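Local coordinates for protein phosphoribosylglycinamide synthetase (Anaerococcus prevotii, PDB 4DIM) that probably works as an ATP-dependent ligase of the ATP-grasp superfamily, binding ATP and a metal ion such as manganese, at residues G214-M219 against L325-I330. Numbering follows the deposited sequence.
Sequences GDETYM and LARMII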
loop_
_atom_site.group_PDB
_atom_site.type_symbol
_atom_site.label_atom_id
_atom_site.label_comp_id
_atom_site.label_asym_id
_atom_site.label_seq_id
_atom_site.Cartn_x
_atom_site.Cartn_y
_atom_site.Cartn_z
ATOM N N GLY A 214 6.918 -9.818 3.120
ATOM C CA GLY A 214 7.454 -9.423 4.407
ATOM C C GLY A 214 7.515 -7.928 4.513
ATOM O O GLY A 214 7.666 -7.246 3.500
ATOM N N ASP A 215 7.351 -7.419 5.735
ATOM C CA ASP A 215 7.311 -5.989 6.018
ATOM C C ASP A 215 8.375 -5.612 7.051
ATOM O O ASP A 215 8.201 -5.888 8.234
ATOM C CB ASP A 215 5.898 -5.611 6.535
ATOM C CG ASP A 215 4.721 -5.722 5.536
ATOM O OD1 ASP A 215 4.970 -5.982 4.317
ATOM O OD2 ASP A 215 3.555 -5.501 5.964
ATOM N N GLU A 216 9.497 -5.000 6.600
ATOM C CA GLU A 216 10.554 -4.500 7.510
ATOM C C GLU A 216 10.175 -3.092 7.979
ATOM O O GLU A 216 9.623 -2.296 7.217
ATOM C CB GLU A 216 11.924 -4.512 6.867
ATOM C CG GLU A 216 12.441 -5.911 6.633
ATOM C CD GLU A 216 13.712 -5.987 5.816
ATOM O OE1 GLU A 216 14.091 -4.955 5.216
ATOM O OE2 GLU A 216 14.338 -7.074 5.777
ATOM N N THR A 217 10.399 -2.808 9.243
ATOM C CA THR A 217 9.939 -1.531 9.779
ATOM C C THR A 217 11.017 -0.868 10.700
ATOM O O THR A 217 11.960 -1.526 11.149
ATOM C CB THR A 217 8.579 -1.821 10.478
ATOM O OG1 THR A 217 7.714 -0.694 10.376
ATOM C CG2 THR A 217 8.728 -2.287 11.906
ATOM N N TYR A 218 10.900 0.465 10.874
ATOM C CA TYR A 218 11.774 1.259 11.747
ATOM C C TYR A 218 10.909 1.988 12.752
ATOM O O TYR A 218 10.020 2.744 12.354
ATOM C CB TYR A 218 12.638 2.263 10.965
ATOM C CG TYR A 218 13.661 2.969 11.836
ATOM C CD1 TYR A 218 14.892 2.386 12.111
ATOM C CD2 TYR A 218 13.368 4.187 12.445
ATOM C CE1 TYR A 218 15.829 3.019 12.926
ATOM C CE2 TYR A 218 14.292 4.826 13.275
ATOM C CZ TYR A 218 15.526 4.240 13.515
ATOM O OH TYR A 218 16.469 4.846 14.330
HETATM N N MSE A 219 11.173 1.767 14.053
HETATM C CA MSE A 219 10.426 2.390 15.145
HETATM C C MSE A 219 11.091 3.697 15.592
HETATM O O MSE A 219 12.267 3.702 15.986
HETATM C CB MSE A 219 10.323 1.421 16.346
HETATM C CG MSE A 219 9.497 1.963 17.537
HETATM SE SE MSE A 219 7.709 2.607 17.078
HETATM C CE MSE A 219 6.831 0.913 16.883
ATOM N N LEU A 325 14.233 -8.170 -2.449
ATOM C CA LEU A 325 14.414 -7.389 -1.215
ATOM C C LEU A 325 14.510 -5.930 -1.601
ATOM O O LEU A 325 15.325 -5.575 -2.446
ATOM C CB LEU A 325 15.680 -7.840 -0.434
ATOM C CG LEU A 325 16.101 -7.021 0.818
ATOM C CD1 LEU A 325 15.022 -7.015 1.874
ATOM C CD2 LEU A 325 17.354 -7.537 1.417
ATOM N N ALA A 326 13.694 -5.096 -0.993
ATOM C CA ALA A 326 13.669 -3.650 -1.233
ATOM C C ALA A 326 13.803 -2.967 0.071
ATOM O O ALA A 326 13.059 -3.301 0.991
ATOM C CB ALA A 326 12.376 -3.221 -1.908
ATOM N N ARG A 327 14.767 -2.069 0.191
ATOM C CA ARG A 327 14.968 -1.328 1.417
ATOM C C ARG A 327 15.195 0.141 1.177
ATOM O O ARG A 327 15.987 0.517 0.305
ATOM C CB ARG A 327 16.191 -1.903 2.134
ATOM C CG ARG A 327 15.852 -3.122 2.930
ATOM C CD ARG A 327 16.994 -3.454 3.834
ATOM N NE ARG A 327 16.753 -4.745 4.464
ATOM C CZ ARG A 327 17.680 -5.572 4.910
ATOM N NH1 ARG A 327 18.970 -5.254 4.818
ATOM N NH2 ARG A 327 17.332 -6.734 5.444
HETATM N N MSE A 328 14.587 0.972 2.042
HETATM C CA MSE A 328 14.845 2.406 2.043
HETATM C C MSE A 328 16.200 2.647 2.696
HETATM O O MSE A 328 16.517 1.996 3.695
HETATM C CB MSE A 328 13.765 3.191 2.801
HETATM C CG MSE A 328 12.319 2.950 2.306
HETATM SE SE MSE A 328 11.938 3.092 0.312
HETATM C CE MSE A 328 11.695 1.166 -0.156
ATOM N N ILE A 329 17.005 3.563 2.118
ATOM C CA ILE A 329 18.264 4.046 2.697
ATOM C C ILE A 329 17.881 5.147 3.680
ATOM O O ILE A 329 17.205 6.089 3.291
ATOM C CB ILE A 329 19.289 4.564 1.651
ATOM C CG1 ILE A 329 19.629 3.475 0.602
ATOM C CG2 ILE A 329 20.571 5.032 2.373
ATOM C CD1 ILE A 329 20.433 4.009 -0.545
ATOM N N ILE A 330 18.291 5.032 4.940
ATOM C CA ILE A 330 17.942 6.025 5.961
ATOM C C ILE A 330 19.162 6.419 6.778
ATOM O O ILE A 330 20.173 5.705 6.770
ATOM C CB ILE A 330 16.809 5.474 6.878
ATOM C CG1 ILE A 330 17.235 4.183 7.615
ATOM C CG2 ILE A 330 15.519 5.228 6.072
ATOM C CD1 ILE A 330 16.501 3.936 8.815
#
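The guanidinium of R327 has the carboxylate of E216 at its edge and CD2 of L325, from its own strand, 4.0 Å above the centre of one face. The ring of Y218 carries I330 on one face, with I330 CD1 offset toward the rim and 4.0 Å from Y218 CD1; the ring of F367 also meets it, nearly perpendicular. Between the charged groups the grip is side-on and two-pronged: R327 NE gives its hydrogen to E216 OE1 at 2.8 Å, and R327 NH2 reaches E216 OE2 at 3.0 Å in the straighter bond of the two (167°). Both oxygens accept on their syn sides. They lie close to the guanidinium plane, yet the two planes are twisted 35° apart, so the nitrogens approach tilted from the carboxylate plane. E216 gets there with CG anti to its carbonyl carbon (chi1 -69°) and an extended chain beyond, while R327 runs extended from CG to NE, which brings its NE to E216 OE1. Two bonds, one to each oxygen, restrict rotation of the carboxylate, and L325 CD1 packs against it at 4.0 Å from E216 OE2. With a leucine in place of R327, both bonds would be lost and the E216 carboxylate would probably be left without its charge partner and freer to turn. The example illustrates a cross-strand salt bridge between second neighbours in a sheet: the touching parts of strands 206-219 and 323-329 run in nearly the same direction, both strands being antiparallel to strand 223-230 between them, and their side chains meet across one face of it, where E216 and L325 touch Y229 and Y218 touches V226, within the large antiparallel sheet of this ATP-grasp family protein.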